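Local coordinates for endo-1,3-beta-glucanase, family GH16 (Zobellia galactanivorans, PDB 4BPZ), which probably hydrolyses internal beta-1,3-glucosidic bonds of glucans such as algal laminarin, here as a GH16 catalytic domain with a bound calcium ion, at residues Phe58-Lys70 with Pro239-Tyr251. The protein carries 1 engineered substitution. Residues are numbered along the deposited sequence; the frame is centred on the assembly and turned at random.
Sequences FVSDGTLKIRAIK and PENFTDDIFEIDY. With CA (calcium ion), chain E.
L64 and I249 form a hydrogen-bonded pair in an antiparallel ladder that zips strand 63-70 to strand 244-249, two neighbours in the beta-sandwich (jelly roll) of family GH16. The ladder runs on through I66-F247 and A68-D245, and the I249 N to L64 O bond is nearly straight (2.8 Å, 171° at the hydrogen).

The tight side carries L64, I66, F247 and I249. L64 CD2 meets I249 CD1 at 4.0 Å, the two side chains lying alongside and pointing the same way, while I249 CD1 also rests over one face of the F247 ring, offset toward its rim. Branched and aromatic groups suit this buried layer, and I66 and F247 carry it onto L226 and I228 of strand 222-230.

On the other face, K65, R67, I246 and E248 are only partly buried. Here long chains lend methylenes to packing and keep polar ends for bonding: K65 CG touches I246 CG2 at 3.7 Å, and the R67 stem runs beside I246, its NE hydrogen-bonded to the backbone O of E55. T63 OG1, turned to lie between the backbone N and the carbonyl carbon (chi1 65°), donates to the anti lone pair of E248 OE2 at 2.7 Å and accepts from K65 NZ, which also donates to S60 OG. It thus links lysine to carboxylate, though K65 NZ and E248 OE2 stay 4.1 Å apart, beyond a salt bridge.

Looser still is the far end, where the extended K70 chain reaches E240 O with NZ at 3.0 Å and donates to two waters, one bonded to P239 O, the other to E240 OE2.

At the opposite end G62 O, D250 O and D250 OD1 bind calcium with E18 O, E20 OE2 and a water; G62 has the positive phi (82°) of a type I' turn, easy for glycine, and R101 pairs with D250 OD2. The chemistry implies a ladder fixed by metal at one end, packed along its buried face, and held at the other by direct lysine and backbone bonds supplemented by waters, probably more adaptable.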
loop_
_atom_site.group_PDB
_atom_site.type_symbol
_atom_site.label_atom_id
_atom_site.label_comp_id
_atom_site.label_asym_id
_atom_site.label_seq_id
_atom_site.Cartn_x
_atom_site.Cartn_y
_atom_site.Cartn_z
ATOM N N PHE A 58 -2.841 -10.581 -10.872
ATOM C CA PHE A 58 -3.506 -10.832 -12.178
ATOM C C PHE A 58 -4.766 -9.974 -12.210
ATOM O O PHE A 58 -5.361 -9.639 -11.122
ATOM C CB PHE A 58 -3.846 -12.346 -12.399
ATOM C CG PHE A 58 -4.626 -12.934 -11.268
ATOM C CD1 PHE A 58 -4.025 -13.343 -10.082
ATOM C CD2 PHE A 58 -6.008 -13.140 -11.372
ATOM C CE1 PHE A 58 -4.748 -13.932 -9.053
ATOM C CE2 PHE A 58 -6.716 -13.803 -10.379
ATOM C CZ PHE A 58 -6.080 -14.165 -9.177
ATOM N N VAL A 59 -5.232 -9.684 -13.409
ATOM C CA VAL A 59 -6.410 -8.869 -13.573
ATOM C C VAL A 59 -7.402 -9.709 -14.370
ATOM O O VAL A 59 -7.071 -10.316 -15.418
ATOM C CB VAL A 59 -6.118 -7.571 -14.347
ATOM C CG1 VAL A 59 -7.319 -6.660 -14.480
ATOM C CG2 VAL A 59 -4.974 -6.799 -13.616
ATOM N N SER A 60 -8.627 -9.777 -13.868
ATOM C CA SER A 60 -9.646 -10.581 -14.558
ATOM C C SER A 60 -10.968 -10.157 -14.036
ATOM O O SER A 60 -11.115 -9.676 -12.879
ATOM C CB SER A 60 -9.508 -12.077 -14.263
ATOM O OG SER A 60 -9.566 -12.382 -12.865
ATOM N N ASP A 61 -12.003 -10.295 -14.864
ATOM C CA ASP A 61 -13.357 -10.091 -14.387
ATOM C C ASP A 61 -13.607 -8.680 -13.740
ATOM O O ASP A 61 -14.375 -8.611 -12.744
ATOM C CB ASP A 61 -13.723 -11.287 -13.446
ATOM C CG ASP A 61 -15.193 -11.389 -13.045
ATOM O OD1 ASP A 61 -16.086 -11.042 -13.869
ATOM O OD2 ASP A 61 -15.445 -11.979 -11.919
ATOM N N GLY A 62 -12.909 -7.665 -14.206
ATOM C CA GLY A 62 -13.044 -6.302 -13.725
ATOM C C GLY A 62 -12.298 -5.934 -12.464
ATOM O O GLY A 62 -12.403 -4.791 -12.008
ATOM N N THR A 63 -11.418 -6.807 -11.927
ATOM C CA THR A 63 -10.709 -6.494 -10.735
ATOM C C THR A 63 -9.269 -6.997 -10.792
ATOM O O THR A 63 -8.924 -8.026 -11.452
ATOM C CB THR A 63 -11.357 -7.098 -9.455
ATOM O OG1 THR A 63 -11.292 -8.510 -9.501
ATOM C CG2 THR A 63 -12.760 -6.758 -9.258
ATOM N N LEU A 64 -8.386 -6.275 -10.091
ATOM C CA LEU A 64 -7.032 -6.739 -9.806
ATOM C C LEU A 64 -7.077 -7.652 -8.613
ATOM O O LEU A 64 -7.744 -7.365 -7.614
ATOM C CB LEU A 64 -6.167 -5.467 -9.450
ATOM C CG LEU A 64 -4.806 -5.788 -8.832
ATOM C CD1 LEU A 64 -3.863 -6.435 -9.834
ATOM C CD2 LEU A 64 -4.218 -4.499 -8.314
ATOM N N LYS A 65 -6.325 -8.758 -8.680
ATOM C CA LYS A 65 -6.073 -9.555 -7.508
ATOM C C LYS A 65 -4.604 -9.566 -7.224
ATOM O O LYS A 65 -3.762 -9.763 -8.144
ATOM C CB LYS A 65 -6.475 -11.041 -7.746
ATOM C CG LYS A 65 -7.960 -11.260 -7.802
ATOM C CD LYS A 65 -8.605 -10.885 -9.141
ATOM C CE LYS A 65 -9.946 -11.543 -9.311
ATOM N NZ LYS A 65 -10.585 -11.071 -10.551
ATOM N N ILE A 66 -4.243 -9.333 -5.946
ATOM C CA ILE A 66 -2.921 -9.663 -5.430
ATOM C C ILE A 66 -3.138 -10.910 -4.565
ATOM O O ILE A 66 -4.109 -10.976 -3.796
ATOM C CB ILE A 66 -2.314 -8.498 -4.582
ATOM C CG1 ILE A 66 -2.113 -7.320 -5.548
ATOM C CG2 ILE A 66 -1.036 -8.951 -3.928
ATOM C CD1 ILE A 66 -1.759 -5.995 -4.784
ATOM N N ARG A 67 -2.274 -11.908 -4.753
ATOM C CA ARG A 67 -2.464 -13.227 -4.097
ATOM C C ARG A 67 -1.203 -13.593 -3.406
ATOM O O ARG A 67 -0.122 -13.682 -4.013
ATOM C CB ARG A 67 -2.874 -14.221 -5.183
ATOM C CG ARG A 67 -3.004 -15.668 -4.625
ATOM C CD ARG A 67 -3.747 -16.594 -5.542
ATOM N NE ARG A 67 -3.138 -16.607 -6.881
ATOM C CZ ARG A 67 -3.776 -16.909 -8.022
ATOM N NH1 ARG A 67 -5.059 -17.305 -7.982
ATOM N NH2 ARG A 67 -3.115 -16.785 -9.168
ATOM N N ALA A 68 -1.323 -13.836 -2.085
ATOM C CA ALA A 68 -0.225 -14.344 -1.267
ATOM C C ALA A 68 -0.360 -15.864 -1.187
ATOM O O ALA A 68 -1.482 -16.375 -1.027
ATOM C CB ALA A 68 -0.303 -13.754 0.106
ATOM N N ILE A 69 0.749 -16.570 -1.222
ATOM C CA ILE A 69 0.752 -18.052 -1.329
ATOM C C ILE A 69 1.832 -18.593 -0.450
ATOM O O ILE A 69 2.951 -18.083 -0.397
ATOM C CB ILE A 69 1.027 -18.515 -2.757
ATOM C CG1 ILE A 69 0.146 -17.845 -3.795
ATOM C CG2 ILE A 69 0.900 -20.023 -2.861
ATOM C CD1 ILE A 69 0.498 -18.154 -5.226
ATOM N N LYS A 70 1.524 -19.683 0.290
ATOM C CA LYS A 70 2.595 -20.450 0.964
ATOM C C LYS A 70 3.278 -21.267 -0.110
ATOM O O LYS A 70 2.681 -22.207 -0.726
ATOM C CB LYS A 70 1.986 -21.358 2.049
ATOM C CG LYS A 70 3.076 -22.101 2.838
ATOM C CD LYS A 70 2.478 -22.816 4.012
ATOM C CE LYS A 70 3.596 -23.371 4.892
ATOM N NZ LYS A 70 2.964 -24.001 6.092
ATOM N N PRO A 239 -1.089 -19.344 10.294
ATOM C CA PRO A 239 -1.458 -20.761 10.536
ATOM C C PRO A 239 -0.692 -21.695 9.653
ATOM O O PRO A 239 -0.396 -21.418 8.497
ATOM C CB PRO A 239 -2.945 -20.794 10.211
ATOM C CG PRO A 239 -3.422 -19.422 10.458
ATOM C CD PRO A 239 -2.258 -18.504 9.960
ATOM N N GLU A 240 -0.334 -22.841 10.260
ATOM C CA GLU A 240 0.386 -23.852 9.512
ATOM C C GLU A 240 -0.377 -24.302 8.236
ATOM O O GLU A 240 0.259 -24.604 7.229
ATOM C CB GLU A 240 0.606 -25.079 10.395
ATOM C CG GLU A 240 1.343 -26.191 9.635
ATOM C CD GLU A 240 0.475 -27.063 8.589
ATOM O OE1 GLU A 240 -0.824 -27.210 8.711
ATOM O OE2 GLU A 240 1.102 -27.637 7.587
ATOM N N ASN A 241 -1.688 -24.223 8.272
ATOM C CA ASN A 241 -2.504 -24.638 7.166
ATOM C C ASN A 241 -2.679 -23.619 6.080
ATOM O O ASN A 241 -3.480 -23.837 5.134
ATOM C CB ASN A 241 -3.855 -25.229 7.664
ATOM C CG ASN A 241 -4.927 -24.118 8.128
ATOM O OD1 ASN A 241 -4.611 -22.920 8.375
ATOM N ND2 ASN A 241 -6.233 -24.536 8.217
ATOM N N PHE A 242 -2.067 -22.429 6.178
ATOM C CA PHE A 242 -2.296 -21.378 5.183
ATOM C C PHE A 242 -1.936 -21.899 3.823
ATOM O O PHE A 242 -0.883 -22.470 3.569
ATOM C CB PHE A 242 -1.410 -20.200 5.553
ATOM C CG PHE A 242 -1.628 -19.006 4.601
ATOM C CD1 PHE A 242 -2.600 -18.119 4.849
ATOM C CD2 PHE A 242 -0.900 -18.851 3.448
ATOM C CE1 PHE A 242 -2.862 -17.008 3.992
ATOM C CE2 PHE A 242 -1.123 -17.750 2.613
ATOM C CZ PHE A 242 -2.100 -16.867 2.846
ATOM N N THR A 243 -2.841 -21.641 2.883
ATOM C CA THR A 243 -2.619 -21.976 1.480
ATOM C C THR A 243 -2.354 -20.720 0.647
ATOM O O THR A 243 -1.233 -20.491 0.193
ATOM C CB THR A 243 -3.819 -22.734 0.883
ATOM O OG1 THR A 243 -5.033 -22.045 1.210
ATOM C CG2 THR A 243 -3.881 -24.151 1.432
ATOM N N ASP A 244 -3.393 -19.913 0.454
ATOM C CA ASP A 244 -3.292 -18.679 -0.312
ATOM C C ASP A 244 -4.424 -17.768 0.089
ATOM O O ASP A 244 -5.413 -18.184 0.712
ATOM C CB ASP A 244 -3.252 -18.968 -1.804
ATOM C CG ASP A 244 -4.360 -19.930 -2.198
ATOM O OD1 ASP A 244 -5.520 -19.591 -2.138
ATOM O OD2 ASP A 244 -3.995 -21.154 -2.522
ATOM N N ASP A 245 -4.328 -16.473 -0.252
ATOM C CA ASP A 245 -5.437 -15.542 -0.046
ATOM C C ASP A 245 -5.286 -14.374 -0.984
ATOM O O ASP A 245 -4.152 -14.090 -1.459
ATOM C CB ASP A 245 -5.523 -15.030 1.393
ATOM C CG ASP A 245 -6.911 -14.675 1.820
ATOM O OD1 ASP A 245 -7.880 -14.870 1.050
ATOM O OD2 ASP A 245 -7.046 -14.178 2.959
ATOM N N ILE A 246 -6.371 -13.669 -1.235
ATOM C CA ILE A 246 -6.461 -12.591 -2.199
ATOM C C ILE A 246 -6.874 -11.272 -1.589
ATOM O O ILE A 246 -7.729 -11.197 -0.748
ATOM C CB ILE A 246 -7.423 -12.996 -3.363
ATOM C CG1 ILE A 246 -6.721 -13.976 -4.315
ATOM C CG2 ILE A 246 -7.978 -11.799 -4.134
ATOM C CD1 ILE A 246 -7.666 -14.696 -5.313
ATOM N N PHE A 247 -6.274 -10.206 -2.129
ATOM C CA PHE A 247 -6.666 -8.788 -1.950
ATOM C C PHE A 247 -7.206 -8.334 -3.298
ATOM O O PHE A 247 -6.455 -8.385 -4.280
ATOM C CB PHE A 247 -5.379 -8.063 -1.586
ATOM C CG PHE A 247 -5.446 -6.582 -1.282
ATOM C CD1 PHE A 247 -6.624 -5.883 -1.104
ATOM C CD2 PHE A 247 -4.240 -5.884 -1.178
ATOM C CE1 PHE A 247 -6.595 -4.516 -0.842
ATOM C CE2 PHE A 247 -4.215 -4.546 -0.910
ATOM C CZ PHE A 247 -5.385 -3.882 -0.714
ATOM N N GLU A 248 -8.480 -8.048 -3.386
ATOM C CA GLU A 248 -9.148 -7.797 -4.640
ATOM C C GLU A 248 -9.506 -6.323 -4.734
ATOM O O GLU A 248 -10.205 -5.775 -3.885
ATOM C CB GLU A 248 -10.415 -8.641 -4.726
ATOM C CG GLU A 248 -11.046 -8.507 -6.074
ATOM C CD GLU A 248 -12.293 -9.335 -6.289
ATOM O OE1 GLU A 248 -12.892 -9.771 -5.299
ATOM O OE2 GLU A 248 -12.685 -9.523 -7.447
ATOM N N ILE A 249 -9.025 -5.685 -5.799
ATOM C CA ILE A 249 -9.180 -4.231 -5.976
ATOM C C ILE A 249 -9.980 -3.968 -7.242
ATOM O O ILE A 249 -9.588 -4.314 -8.362
ATOM C CB ILE A 249 -7.752 -3.578 -6.028
ATOM C CG1 ILE A 249 -7.116 -3.758 -4.667
ATOM C CG2 ILE A 249 -7.903 -2.126 -6.415
ATOM C CD1 ILE A 249 -5.698 -3.496 -4.693
ATOM N N ASP A 250 -11.144 -3.367 -7.086
ATOM C CA ASP A 250 -12.020 -3.028 -8.227
ATOM C C ASP A 250 -11.460 -1.873 -9.038
ATOM O O ASP A 250 -11.483 -1.874 -10.271
ATOM C CB ASP A 250 -13.417 -2.730 -7.659
ATOM C CG ASP A 250 -14.434 -2.481 -8.746
ATOM O OD1 ASP A 250 -14.275 -2.958 -9.892
ATOM O OD2 ASP A 250 -15.429 -1.784 -8.418
ATOM N N TYR A 251 -10.932 -0.839 -8.366
ATOM C CA TYR A 251 -10.385 0.269 -9.091
ATOM C C TYR A 251 -9.456 1.080 -8.128
ATOM O O TYR A 251 -9.612 1.021 -6.916
ATOM C CB TYR A 251 -11.464 1.258 -9.633
ATOM C CG TYR A 251 -12.446 1.820 -8.672
ATOM C CD1 TYR A 251 -12.097 2.809 -7.745
ATOM C CD2 TYR A 251 -13.792 1.380 -8.681
ATOM C CE1 TYR A 251 -13.026 3.402 -6.909
ATOM C CE2 TYR A 251 -14.724 1.945 -7.839
ATOM C CZ TYR A 251 -14.374 2.959 -6.966
ATOM O OH TYR A 251 -15.306 3.453 -6.121
HETATM CA CA CA E . -13.082 -2.638 -11.917
HETATM O O HOH W 1 2.020 -21.586 7.187
HETATM O O HOH W 2 0.065 -23.094 -0.806
HETATM O O HOH W 3 1.429 -26.296 4.976
HETATM O O HOH W 4 -14.128 -0.489 -12.050
#